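Long-range contacts in hexapeptide transferase family protein (Anaplasma phagocytophilum, PDB 3IXC), which binds magnesium and is probably a transferase, built as a trimer of left-handed beta-helices resembling gamma-class carbonic anhydrases: residues Ser38-Ile42 with Ser187-Leu191; Arg47-Val52 with Thr64-Asp69; Asn57-Trp61 with Tyr183-Arg188; Ile98-Ile104 with Leu115-Val121; Glu134-Ala140 with Val151-Trp157. All blocks are in the same frame, centred on the assembly; numbering follows the deposited sequence. Where two conformers were deposited one is given.

Contacts 2, 4 and 5 join successive coils of the beta-helix by parallel ladders, while contacts 1 and 3 hold the C-terminal helix 170-188 and its tail against the coils. Contact 2 is the buried one, with Arg67 and Asp69 reaching a neighbouring subunit. Contacts 4 and 5 are partly buried, touch no other chain and add polar side-chain bonds where the coils turn; strands 120-121 and 138-139 make them neighbours in one sheet. Contacts 1 and 3, also partly buried but at a subunit boundary, share Ser187 and the end of helix 170-188 and use adjoining strands; the first, without hydrogen bonds, relies on aromatic and aliphatic contact, the second adds an arginine-asparagine bond in the conformer described.

Contact 1 (Ser38-Ile42 with Ser187-Leu191); sequences STAFI and SRGYL
Thr39 and Ala40 offer the tail mainly their backbone oxygens: Leu191 CD2 rests 4.0 Å from Ala40 O, and Leu191 CD1 lies a little farther from Thr39 O. The Thr39 hydroxyl is engaged elsewhere, with Asp37 and the backbone N of Asn57. Next comes Phe41, whose ring carries the contact. Its CG stands anti to the backbone N (chi1 169°), which sends the ring out from strand 41-42 toward the end of helix 170-188. Strand 41-42 is the edge strand, within this chain, of one flat sheet of the left-handed beta-helix, and the helix with its C-terminal tail packs along that sheet. Phe41 CB meets Ser187 CB at 3.7 Å. Farther out, Phe41 CE1 presses to 3.5 Å from Tyr190 CB; the two rings are inclined by 39° with centroids 5.0 Å apart. Leu191 CD2 comes in at the edge of the Phe41 ring, near its plane, 4.0 Å from Phe41 CD1. The phenol end of Tyr190 continues beyond this cluster to the second subunit, where its OH is hydrogen-bonded to Asp69 of that chain.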
# COMPACT_ATOMS: atom_id res chain seq x y z
N SER A 38 6.63 21.33 -16.02
CA SER A 38 7.62 20.57 -16.80
C SER A 38 8.84 20.13 -15.98
O SER A 38 9.57 19.22 -16.39
CB SER A 38 8.06 21.38 -18.02
OG SER A 38 8.80 22.52 -17.63
N THR A 39 9.07 20.77 -14.83
CA THR A 39 10.21 20.44 -13.98
C THR A 39 9.88 19.38 -12.94
O THR A 39 10.76 18.93 -12.19
CB THR A 39 10.79 21.68 -13.26
OG1 THR A 39 9.82 22.20 -12.34
CG2 THR A 39 11.19 22.76 -14.27
N ALA A 40 8.61 18.98 -12.88
CA ALA A 40 8.21 17.92 -11.95
C ALA A 40 8.63 16.56 -12.48
O ALA A 40 8.59 16.31 -13.69
CB ALA A 40 6.70 17.96 -11.69
N PHE A 41 9.07 15.69 -11.57
CA PHE A 41 9.32 14.29 -11.92
C PHE A 41 8.07 13.48 -11.68
O PHE A 41 7.50 13.50 -10.58
CB PHE A 41 10.48 13.72 -11.09
CG PHE A 41 10.61 12.22 -11.21
CD1 PHE A 41 11.01 11.63 -12.40
CD2 PHE A 41 10.32 11.40 -10.12
CE1 PHE A 41 11.12 10.23 -12.51
CE2 PHE A 41 10.44 10.01 -10.22
CZ PHE A 41 10.84 9.43 -11.40
N ILE A 42 7.62 12.77 -12.71
CA ILE A 42 6.50 11.84 -12.58
C ILE A 42 6.95 10.46 -13.00
O ILE A 42 7.31 10.23 -14.17
CB ILE A 42 5.29 12.25 -13.47
CG1 ILE A 42 4.99 13.76 -13.36
CG2 ILE A 42 4.09 11.37 -13.17
CD1 ILE A 42 4.50 14.22 -11.99
N SER A 187 15.31 13.23 -7.49
CA SER A 187 14.47 13.11 -8.68
C SER A 187 15.15 13.60 -9.97
O SER A 187 14.79 13.16 -11.06
CB SER A 187 13.13 13.82 -8.47
OG SER A 187 13.28 15.23 -8.48
N ARG A 188 16.14 14.49 -9.83
CA ARG A 188 16.82 15.01 -11.01
C ARG A 188 17.75 13.97 -11.65
O ARG A 188 18.16 14.13 -12.80
CB ARG A 188 17.53 16.33 -10.71
CG ARG A 188 16.56 17.49 -10.78
CD ARG A 188 17.04 18.71 -10.03
NE ARG A 188 16.02 19.74 -10.04
CZ ARG A 188 16.22 20.98 -9.62
NH1 ARG A 188 17.41 21.33 -9.16
NH2 ARG A 188 15.24 21.87 -9.65
N GLY A 189 18.05 12.90 -10.91
CA GLY A 189 18.89 11.83 -11.43
C GLY A 189 18.12 10.81 -12.25
O GLY A 189 18.71 9.88 -12.81
N TYR A 190 16.80 11.00 -12.32
CA TYR A 190 15.94 10.19 -13.16
C TYR A 190 15.75 10.87 -14.51
O TYR A 190 16.20 10.34 -15.53
CB TYR A 190 14.59 9.93 -12.47
CG TYR A 190 14.67 8.94 -11.31
CD1 TYR A 190 15.16 9.33 -10.06
CD2 TYR A 190 14.25 7.61 -11.46
CE1 TYR A 190 15.25 8.43 -9.00
CE2 TYR A 190 14.33 6.71 -10.41
CZ TYR A 190 14.83 7.13 -9.19
OH TYR A 190 14.91 6.24 -8.14
N LEU A 191 15.12 12.06 -14.49
CA LEU A 191 14.68 12.81 -15.68
C LEU A 191 15.67 12.83 -16.84
O LEU A 191 16.63 13.61 -16.83
CB LEU A 191 14.33 14.27 -15.29
CG LEU A 191 13.18 14.56 -14.32
CD1 LEU A 191 13.37 15.92 -13.66
CD2 LEU A 191 11.84 14.48 -15.05
OXT LEU A 191 15.52 12.10 -17.82

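Contact 2 (Arg47-Val52 with Thr64-Asp69); sequences RIIGDV and TVLRGD
Ile49 lies along the same sheet face as Val65 and Arg67, and its CD1 touches both, 4.1 Å from Val65 CG1 and equally 4.1 Å from Arg67 CB. On the other face Leu66 sits beside Ile48, and beyond the corner Val52 meets it at about a right angle, Val52 CG1 to Leu66 CD1 4.1 Å. With CG1 anti to its backbone N, Val52 turns that methyl to the leucine while CG2 settles near Leu66 O and Gly68 N. Strands 47-49 and 65-68 run parallel, 9° apart, as equivalent rungs on successive coils of the left-handed beta-helix. Their ladder proceeds from Arg47 N to Thr64 O (2.9 Å) through Leu66 N to Arg47 O (2.8 Å) and Ile49 N to Leu66 O. At the corner Gly68 N still reaches Ile49 O, but with an N-H...O angle of 140°, and Asp51 N closes on Gly68 O. Arg67 bends at chi3 (62°), bringing its guanidinium back to Asp69: NH2 of Arg67 meets the syn lone pair of Asp69 OD2 at 2.9 Å, nearly in the guanidinium plane. That OD2 is also hydrogen-bonded to Tyr190 OH of the third subunit. Arg67 also forms a salt bridge with Asp83 of the third subunit and lies against its Trp61, while Asp69 OD1 is hydrogen-bonded to His88, a magnesium ligand.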
# COMPACT_ATOMS: atom_id res chain seq x y z
N ARG A 47 -0.12 7.32 -11.63
CA ARG A 47 -1.39 7.62 -12.29
C ARG A 47 -1.95 8.88 -11.67
O ARG A 47 -2.14 8.96 -10.46
CB ARG A 47 -2.37 6.43 -12.19
CG ARG A 47 -1.97 5.20 -13.02
CD ARG A 47 -2.05 5.47 -14.53
NE ARG A 47 -1.67 4.31 -15.35
CZ ARG A 47 -0.44 4.04 -15.77
NH1 ARG A 47 0.59 4.82 -15.45
NH2 ARG A 47 -0.23 2.96 -16.52
N ILE A 48 -2.15 9.87 -12.53
CA ILE A 48 -2.63 11.18 -12.11
C ILE A 48 -3.89 11.47 -12.92
O ILE A 48 -3.84 11.58 -14.14
CB ILE A 48 -1.56 12.27 -12.32
CG1 ILE A 48 -0.26 11.89 -11.61
CG2 ILE A 48 -2.04 13.62 -11.81
CD1 ILE A 48 0.87 12.88 -11.83
N ILE A 49 -5.01 11.55 -12.22
CA ILE A 49 -6.32 11.57 -12.88
C ILE A 49 -7.08 12.85 -12.59
O ILE A 49 -7.24 13.25 -11.44
CB ILE A 49 -7.20 10.35 -12.43
CG1 ILE A 49 -6.47 9.01 -12.66
CG2 ILE A 49 -8.56 10.36 -13.14
CD1 ILE A 49 -5.89 8.39 -11.40
N GLY A 50 -7.59 13.47 -13.66
CA GLY A 50 -8.51 14.59 -13.52
C GLY A 50 -7.93 15.89 -13.00
O GLY A 50 -6.92 16.39 -13.51
N ASP A 51 -8.59 16.46 -12.00
CA ASP A 51 -8.32 17.82 -11.56
C ASP A 51 -7.16 17.82 -10.57
O ASP A 51 -7.36 17.91 -9.36
CB ASP A 51 -9.57 18.43 -10.94
CG ASP A 51 -9.50 19.94 -10.80
OD1 ASP A 51 -8.45 20.56 -11.09
OD2 ASP A 51 -10.52 20.52 -10.38
N VAL A 52 -5.95 17.72 -11.10
CA VAL A 52 -4.75 17.66 -10.26
C VAL A 52 -3.73 18.64 -10.82
O VAL A 52 -3.50 18.67 -12.03
CB VAL A 52 -4.12 16.25 -10.26
CG1 VAL A 52 -2.87 16.21 -9.38
CG2 VAL A 52 -5.13 15.20 -9.78
N THR A 64 2.28 5.61 -7.34
CA THR A 64 1.43 6.59 -6.68
C THR A 64 0.20 6.89 -7.54
O THR A 64 0.27 6.91 -8.78
CB THR A 64 2.25 7.85 -6.27
OG1 THR A 64 3.13 7.48 -5.19
CG2 THR A 64 1.35 8.99 -5.81
N VAL A 65 -0.93 7.09 -6.87
CA VAL A 65 -2.19 7.36 -7.55
C VAL A 65 -2.74 8.66 -6.98
O VAL A 65 -3.05 8.73 -5.78
CB VAL A 65 -3.22 6.22 -7.34
CG1 VAL A 65 -4.54 6.55 -8.04
CG2 VAL A 65 -2.67 4.88 -7.85
N LEU A 66 -2.84 9.69 -7.81
CA LEU A 66 -3.48 10.94 -7.41
C LEU A 66 -4.78 11.04 -8.18
O LEU A 66 -4.79 11.43 -9.35
CB LEU A 66 -2.59 12.16 -7.71
CG LEU A 66 -1.14 12.15 -7.21
CD1 LEU A 66 -0.50 13.50 -7.49
CD2 LEU A 66 -0.99 11.82 -5.75
N ARG A 67 -5.87 10.67 -7.52
CA ARG A 67 -7.16 10.52 -8.22
C ARG A 67 -8.06 11.72 -7.95
O ARG A 67 -8.79 11.76 -6.94
CB ARG A 67 -7.81 9.18 -7.88
CG ARG A 67 -9.09 8.90 -8.68
CD ARG A 67 -9.32 7.41 -8.94
NE ARG A 67 -9.50 6.60 -7.73
CZ ARG A 67 -10.65 6.47 -7.07
NH1 ARG A 67 -10.72 5.68 -6.00
NH2 ARG A 67 -11.74 7.12 -7.47
N GLY A 68 -8.01 12.70 -8.85
CA GLY A 68 -8.79 13.92 -8.70
C GLY A 68 -10.05 13.88 -9.54
O GLY A 68 -10.31 14.79 -10.34
N ASP A 69 -10.86 12.84 -9.35
CA ASP A 69 -12.09 12.71 -10.13
C ASP A 69 -13.24 13.51 -9.50
O ASP A 69 -13.83 14.38 -10.16
CB ASP A 69 -12.44 11.25 -10.47
CG ASP A 69 -12.27 10.28 -9.30
OD1 ASP A 69 -12.23 10.73 -8.13
OD2 ASP A 69 -12.20 9.06 -9.56

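Contact 3 (Asn57-Trp61 with Tyr183-Arg188); sequences NASIW and YIALSR
The last turn and a half of helix 170-188 passes strand 59-60 with no backbone hydrogen bond between them, Asn57 and Ile184 CA atoms 6.1 Å apart and those of Ser59 and Ser187 at 6.5 Å. This is the C-terminal helix of a hexapeptide-repeat protein lying along one sheet of its left-handed beta-helix. Trp61 and Tyr183 form an offset edge-to-face pair: Tyr183 directs its CD1-CE1 edge at one face of the indole, planes at 85°, with Tyr183 CD1 3.5 Å from Trp61 NE1. Leu186 adds its CG near Trp61 CH2, and Ser187 CB touches both Trp61 CZ2 and Ser59 CB. The indole N-H is turned to Ser59 OG in a weak hydrogen bond. Arg67 of the second subunit donates to Tyr183 OH and makes a cation-pi contact with Trp61; a bound magnesium ion lies about 4 Å from the Tyr183 side chain. At the outer end Ile184 CG1 approaches Asn57 O, while Ile184 CG2 lies over the centre of the Arg188 guanidinium. In the conformer described, the Arg188 chain runs extended from CG to NE, carrying NH2 to Asn57. A water accepts from both Asn57 ND2 and Arg188 NH2. Asn57 OD1 lies in the guanidinium plane, yet Arg188 NH2, 2.8 Å away, stands above the amide plane, which is turned 76° from the guanidinium.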
# COMPACT_ATOMS: atom_id res chain seq x y z
N ASN A 57 9.30 21.35 -9.60
CA ASN A 57 10.24 20.51 -8.84
C ASN A 57 9.60 19.48 -7.91
O ASN A 57 10.30 18.90 -7.08
CB ASN A 57 11.24 21.36 -8.03
CG ASN A 57 12.16 22.19 -8.92
OD1 ASN A 57 12.45 21.82 -10.07
ND2 ASN A 57 12.64 23.30 -8.38
N ALA A 58 8.29 19.27 -8.03
CA ALA A 58 7.65 18.18 -7.29
C ALA A 58 8.11 16.83 -7.84
O ALA A 58 8.63 16.75 -8.95
CB ALA A 58 6.13 18.30 -7.36
N SER A 59 7.92 15.78 -7.05
CA SER A 59 8.24 14.44 -7.51
C SER A 59 7.17 13.46 -7.03
O SER A 59 6.85 13.39 -5.84
CB SER A 59 9.66 14.00 -7.10
OG SER A 59 9.90 14.12 -5.70
N ILE A 60 6.60 12.76 -8.00
CA ILE A 60 5.50 11.82 -7.76
C ILE A 60 6.04 10.45 -8.14
O ILE A 60 6.40 10.21 -9.29
CB ILE A 60 4.27 12.20 -8.62
CG1 ILE A 60 3.91 13.70 -8.44
CG2 ILE A 60 3.09 11.28 -8.33
CD1 ILE A 60 3.51 14.11 -7.00
N TRP A 61 6.10 9.55 -7.15
CA TRP A 61 6.92 8.34 -7.25
C TRP A 61 6.16 7.10 -7.75
O TRP A 61 5.00 7.18 -8.16
CB TRP A 61 7.68 8.12 -5.93
CG TRP A 61 8.69 9.24 -5.77
CD1 TRP A 61 8.47 10.49 -5.23
CD2 TRP A 61 10.03 9.25 -6.27
NE1 TRP A 61 9.61 11.26 -5.35
CE2 TRP A 61 10.58 10.52 -5.98
CE3 TRP A 61 10.82 8.30 -6.92
CZ2 TRP A 61 11.90 10.87 -6.31
CZ3 TRP A 61 12.14 8.64 -7.25
CH2 TRP A 61 12.66 9.92 -6.94
N TYR A 183 14.94 15.29 -1.96
CA TYR A 183 14.09 14.63 -2.94
C TYR A 183 14.08 15.32 -4.29
O TYR A 183 14.00 14.65 -5.34
CB TYR A 183 12.66 14.40 -2.39
CG TYR A 183 12.48 12.95 -2.02
CD1 TYR A 183 12.04 12.03 -2.97
CD2 TYR A 183 12.81 12.48 -0.75
CE1 TYR A 183 11.92 10.68 -2.66
CE2 TYR A 183 12.70 11.13 -0.43
CZ TYR A 183 12.24 10.25 -1.40
OH TYR A 183 12.12 8.92 -1.09
N ILE A 184 14.18 16.65 -4.29
CA ILE A 184 14.32 17.37 -5.56
C ILE A 184 15.60 16.89 -6.24
O ILE A 184 15.57 16.52 -7.42
CB ILE A 184 14.34 18.91 -5.37
CG1 ILE A 184 13.00 19.39 -4.78
CG2 ILE A 184 14.62 19.61 -6.72
CD1 ILE A 184 13.01 20.85 -4.28
N ALA A 185 16.70 16.85 -5.49
CA ALA A 185 17.99 16.42 -6.04
C ALA A 185 17.94 14.97 -6.53
O ALA A 185 18.41 14.66 -7.63
CB ALA A 185 19.10 16.61 -5.02
N LEU A 186 17.35 14.11 -5.71
CA LEU A 186 17.19 12.68 -6.04
C LEU A 186 16.42 12.51 -7.35
O LEU A 186 16.84 11.74 -8.23
CB LEU A 186 16.46 11.95 -4.90
CG LEU A 186 16.33 10.42 -5.02
CD1 LEU A 186 17.70 9.74 -5.04
CD2 LEU A 186 15.50 9.87 -3.87
N SER A 187 15.31 13.23 -7.49
CA SER A 187 14.47 13.11 -8.68
C SER A 187 15.15 13.60 -9.97
O SER A 187 14.79 13.16 -11.06
CB SER A 187 13.13 13.82 -8.47
OG SER A 187 13.28 15.23 -8.48
N ARG A 188 16.14 14.49 -9.83
CA ARG A 188 16.82 15.01 -11.01
C ARG A 188 17.75 13.97 -11.65
O ARG A 188 18.16 14.13 -12.80
CB ARG A 188 17.53 16.33 -10.71
CG ARG A 188 16.56 17.49 -10.78
CD ARG A 188 17.04 18.71 -10.03
NE ARG A 188 16.02 19.74 -10.04
CZ ARG A 188 16.22 20.98 -9.62
NH1 ARG A 188 17.41 21.33 -9.16
NH2 ARG A 188 15.24 21.87 -9.65
O HOH W 1 14.87 24.83 -9.55

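Contact 4 (Ile98-Ile104 with Leu115-Val121); sequences IGKFVTI and LGNNAFV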
# COMPACT_ATOMS: atom_id res chain seq x y z
N ILE A 98 -2.01 20.30 -0.85
CA ILE A 98 -0.69 19.97 -0.32
C ILE A 98 0.25 21.11 -0.69
O ILE A 98 0.35 21.49 -1.86
CB ILE A 98 -0.18 18.62 -0.88
CG1 ILE A 98 -1.17 17.50 -0.51
CG2 ILE A 98 1.22 18.30 -0.34
CD1 ILE A 98 -1.02 16.22 -1.32
N GLY A 99 0.89 21.67 0.33
CA GLY A 99 1.73 22.87 0.16
C GLY A 99 3.08 22.58 -0.47
O GLY A 99 3.27 21.55 -1.13
N LYS A 100 4.01 23.50 -0.24
CA LYS A 100 5.34 23.47 -0.83
C LYS A 100 6.31 22.72 0.07
O LYS A 100 6.21 22.79 1.29
CB LYS A 100 5.86 24.89 -1.02
CG LYS A 100 4.99 25.78 -1.87
CD LYS A 100 5.64 27.15 -1.97
CE LYS A 100 4.73 28.17 -2.59
NZ LYS A 100 5.36 29.52 -2.55
N PHE A 101 7.27 22.03 -0.54
CA PHE A 101 8.35 21.36 0.21
C PHE A 101 7.83 20.40 1.27
O PHE A 101 8.38 20.29 2.37
CB PHE A 101 9.34 22.40 0.77
CG PHE A 101 9.87 23.33 -0.28
CD1 PHE A 101 10.76 22.86 -1.24
CD2 PHE A 101 9.46 24.65 -0.32
CE1 PHE A 101 11.24 23.72 -2.24
CE2 PHE A 101 9.93 25.51 -1.31
CZ PHE A 101 10.83 25.04 -2.27
N VAL A 102 6.75 19.70 0.92
CA VAL A 102 6.13 18.69 1.77
C VAL A 102 6.74 17.33 1.44
O VAL A 102 7.05 17.05 0.27
CB VAL A 102 4.59 18.65 1.54
CG1 VAL A 102 3.96 17.41 2.19
CG2 VAL A 102 3.93 19.91 2.10
N THR A 103 6.94 16.51 2.47
CA THR A 103 7.39 15.13 2.28
C THR A 103 6.26 14.20 2.69
O THR A 103 5.78 14.26 3.83
CB THR A 103 8.65 14.82 3.12
OG1 THR A 103 9.76 15.58 2.62
CG2 THR A 103 9.01 13.33 3.05
N ILE A 104 5.81 13.37 1.73
CA ILE A 104 4.85 12.31 2.03
C ILE A 104 5.52 10.97 1.78
O ILE A 104 5.94 10.66 0.67
CB ILE A 104 3.54 12.46 1.20
CG1 ILE A 104 2.83 13.76 1.60
CG2 ILE A 104 2.61 11.25 1.42
CD1 ILE A 104 2.13 14.46 0.46
N LEU A 115 -2.34 20.04 3.88
CA LEU A 115 -0.99 19.91 4.44
C LEU A 115 -0.20 21.18 4.13
O LEU A 115 0.01 21.52 2.96
CB LEU A 115 -0.27 18.68 3.86
CG LEU A 115 -1.03 17.34 3.85
CD1 LEU A 115 -0.16 16.25 3.27
CD2 LEU A 115 -1.53 16.93 5.26
N GLY A 116 0.20 21.89 5.18
CA GLY A 116 0.91 23.15 5.02
C GLY A 116 2.32 22.95 4.52
O GLY A 116 2.84 21.83 4.49
N ASN A 117 2.97 24.05 4.11
CA ASN A 117 4.35 23.97 3.65
C ASN A 117 5.23 23.27 4.68
O ASN A 117 5.07 23.47 5.88
CB ASN A 117 4.94 25.36 3.39
CG ASN A 117 4.13 26.16 2.40
OD1 ASN A 117 3.38 25.61 1.58
ND2 ASN A 117 4.28 27.48 2.46
N ASN A 118 6.15 22.45 4.19
CA ASN A 118 7.11 21.74 5.05
C ASN A 118 6.48 20.72 6.00
O ASN A 118 7.15 20.28 6.93
CB ASN A 118 7.98 22.71 5.88
CG ASN A 118 9.14 23.33 5.10
OD1 ASN A 118 9.56 24.43 5.43
ND2 ASN A 118 9.69 22.62 4.11
N ALA A 119 5.22 20.36 5.79
CA ALA A 119 4.62 19.22 6.51
C ALA A 119 5.36 17.94 6.13
O ALA A 119 5.87 17.81 5.01
CB ALA A 119 3.14 19.09 6.20
N PHE A 120 5.42 17.00 7.07
CA PHE A 120 6.16 15.75 6.87
C PHE A 120 5.25 14.63 7.34
O PHE A 120 4.90 14.55 8.53
CB PHE A 120 7.47 15.76 7.66
CG PHE A 120 8.40 14.61 7.37
CD1 PHE A 120 9.59 14.82 6.67
CD2 PHE A 120 8.11 13.31 7.80
CE1 PHE A 120 10.47 13.77 6.40
CE2 PHE A 120 8.99 12.24 7.53
CZ PHE A 120 10.17 12.47 6.84
N VAL A 121 4.85 13.77 6.40
CA VAL A 121 3.96 12.65 6.72
C VAL A 121 4.76 11.37 6.65
O VAL A 121 5.21 10.96 5.57
CB VAL A 121 2.76 12.58 5.74
CG1 VAL A 121 1.84 11.41 6.11
CG2 VAL A 121 1.98 13.89 5.75
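Asn118 ND2 is held by two acceptors: across the contact it reaches Phe101 O at 3.2 Å, tilted out of the carbonyl plane, and it also donates to Gln177 of helix 170-188, so the amide ties the turn to the helix. The backbone N of Asn118 donates to Lys100 O. Asn117 OD1 takes the backbone N-H of Lys100 in an almost straight bond, 2.9 Å with an N-H...O angle of 177°, although Lys100 N stands above the amide plane and not on a lone pair. Asn117 CG is anti to the carbonyl carbon (chi1 -57°), an orientation that lays the side chain beside that of Lys100. Gly116 to Ala119 form a type II turn, and both segments are the same corner of successive coils in the left-handed beta-helix, each running on into the next flat sheet. Before the turn Gly99 N bonds to Leu115 O (2.8 Å); after it the ladder resumes with Thr103 N to Ala119 O and Val121 N to Thr103 O, the latter 2.8 Å. On the face toward helix 170-188, Thr103 CG2 sits over one face of the Phe120 ring in a CH-pi contact, 4.1 Å from the centroid of that ring. The Thr103 hydroxyl bonds to Ser179 and Asn80. On the face of Ile98, Ile104 and Val121, Leu115 CD1 touches both Ile98 CG1 (4.1 Å) and Ile104 CD1 (4.0 Å). Val102 CG2 lies against the turn, 3.3 Å from Gly116 O.

Contact 5 (Glu134-Ala140 with Val151-Trp157); sequences EEGSMLA and VKSGELW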
# COMPACT_ATOMS: atom_id res chain seq x y z
N GLU A 134 -0.61 21.90 9.92
CA GLU A 134 -0.11 23.25 9.74
C GLU A 134 1.31 23.22 9.18
O GLU A 134 1.96 22.17 9.17
CB GLU A 134 -0.17 24.02 11.06
CG GLU A 134 -1.60 24.23 11.57
CD GLU A 134 -1.68 25.15 12.76
OE1 GLU A 134 -0.63 25.42 13.39
OE2 GLU A 134 -2.80 25.61 13.06
N GLU A 135 1.78 24.37 8.70
CA GLU A 135 3.14 24.48 8.19
C GLU A 135 4.13 23.90 9.19
O GLU A 135 4.03 24.15 10.39
CB GLU A 135 3.45 25.96 7.90
CG GLU A 135 4.91 26.29 7.59
CD GLU A 135 5.80 26.37 8.82
OE1 GLU A 135 5.36 26.91 9.87
OE2 GLU A 135 6.95 25.90 8.74
N GLY A 136 5.09 23.12 8.71
CA GLY A 136 6.20 22.67 9.56
C GLY A 136 5.80 21.78 10.72
O GLY A 136 6.33 21.92 11.83
N SER A 137 4.87 20.87 10.46
CA SER A 137 4.42 19.88 11.43
C SER A 137 4.72 18.47 10.91
O SER A 137 5.03 18.30 9.73
CB SER A 137 2.91 20.03 11.70
OG SER A 137 2.15 19.81 10.52
N MET A 138 4.64 17.47 11.79
CA MET A 138 5.03 16.12 11.40
C MET A 138 4.15 15.04 11.99
O MET A 138 3.68 15.16 13.12
CB MET A 138 6.49 15.86 11.80
CG MET A 138 7.01 14.50 11.36
SD MET A 138 8.80 14.36 11.32
CE MET A 138 9.18 14.47 13.01
N LEU A 139 3.94 13.99 11.19
CA LEU A 139 3.25 12.79 11.61
C LEU A 139 4.27 11.65 11.57
O LEU A 139 4.96 11.47 10.56
CB LEU A 139 2.09 12.54 10.65
CG LEU A 139 0.93 11.64 11.05
CD1 LEU A 139 0.27 12.13 12.32
CD2 LEU A 139 -0.06 11.58 9.89
N ALA A 140 4.36 10.89 12.66
CA ALA A 140 5.26 9.73 12.70
C ALA A 140 4.81 8.67 11.70
O ALA A 140 3.63 8.60 11.35
CB ALA A 140 5.28 9.12 14.09
N VAL A 151 -2.90 19.23 13.33
CA VAL A 151 -1.53 19.14 13.84
C VAL A 151 -0.93 20.54 13.71
O VAL A 151 -0.82 21.08 12.62
CB VAL A 151 -0.68 18.12 13.04
CG1 VAL A 151 0.72 17.97 13.64
CG2 VAL A 151 -1.39 16.74 12.97
N LYS A 152 -0.55 21.14 14.84
CA LYS A 152 -0.06 22.52 14.83
C LYS A 152 1.42 22.58 14.47
O LYS A 152 2.15 21.59 14.62
CB LYS A 152 -0.32 23.22 16.16
CG LYS A 152 -1.80 23.42 16.45
CD LYS A 152 -2.00 24.10 17.80
CE LYS A 152 -3.48 24.30 18.09
NZ LYS A 152 -3.71 24.85 19.46
N SER A 153 1.86 23.74 13.97
CA SER A 153 3.25 23.95 13.59
C SER A 153 4.22 23.57 14.69
O SER A 153 4.03 23.94 15.86
CB SER A 153 3.48 25.41 13.19
OG SER A 153 2.68 25.75 12.06
N GLY A 154 5.25 22.82 14.32
CA GLY A 154 6.28 22.39 15.25
C GLY A 154 5.95 21.13 16.02
O GLY A 154 6.82 20.58 16.69
N GLU A 155 4.70 20.67 15.93
CA GLU A 155 4.28 19.46 16.65
C GLU A 155 4.57 18.18 15.89
O GLU A 155 4.51 18.13 14.65
CB GLU A 155 2.79 19.50 16.99
CG GLU A 155 2.38 20.69 17.84
CD GLU A 155 0.90 20.67 18.24
OE1 GLU A 155 0.10 19.96 17.60
OE2 GLU A 155 0.56 21.39 19.20
N LEU A 156 4.87 17.13 16.66
CA LEU A 156 4.94 15.77 16.18
C LEU A 156 3.77 14.99 16.77
O LEU A 156 3.58 14.95 17.99
CB LEU A 156 6.27 15.11 16.58
CG LEU A 156 6.40 13.60 16.32
CD1 LEU A 156 6.25 13.24 14.84
CD2 LEU A 156 7.73 13.09 16.88
N TRP A 157 2.95 14.41 15.89
CA TRP A 157 1.87 13.53 16.31
C TRP A 157 2.21 12.11 15.90
O TRP A 157 2.99 11.89 14.95
CB TRP A 157 0.55 13.95 15.65
CG TRP A 157 -0.12 15.14 16.29
CD1 TRP A 157 0.47 16.29 16.76
CD2 TRP A 157 -1.53 15.32 16.46
NE1 TRP A 157 -0.49 17.15 17.23
CE2 TRP A 157 -1.73 16.58 17.07
CE3 TRP A 157 -2.65 14.52 16.18
CZ2 TRP A 157 -3.00 17.07 17.39
CZ3 TRP A 157 -3.92 15.00 16.50
CH2 TRP A 157 -4.08 16.27 17.11
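Segments 134-140 and 151-157 run parallel, each bending through a type II turn, Glu134 to Ser137 and Lys152 to Glu155, before pairing Met138 with Leu156 and Leu139 with Trp157. Glu134 N to Val151 O (2.8 Å) opens the ladder, and Met138 N to Glu155 O, Trp157 N to Met138 O and Ala140 N to Trp157 O carry it on. At the turn Ser153 links to two residues: its OG donates to Glu135 O (2.7 Å) in the carbonyl plane, on a lone pair, and its N to the anti side of Glu134 OE1 (3.1 Å). These are consecutive corners toward the C-terminal end of the left-handed beta-helix, where strand 155-159 also pairs antiparallel with strand 162-167. Glu155 OE1 is held from opposite faces of its carboxylate plane by Lys152 N and by Trp157 NE1, the latter at 2.9 Å, fixing the indole against the turn. Val151 CG2 lies over one face of that indole, while Val151 CG1 touches Ser137 CB (3.6 Å). Met138 and Leu156 run side by side on the sheet face opposite Leu139 and Trp157; Met138 bends at chi3 (67°), and its CE comes 3.7 Å from Leu156 CD1. Leu139 CD1 crosses to Trp157 CB at 3.8 Å.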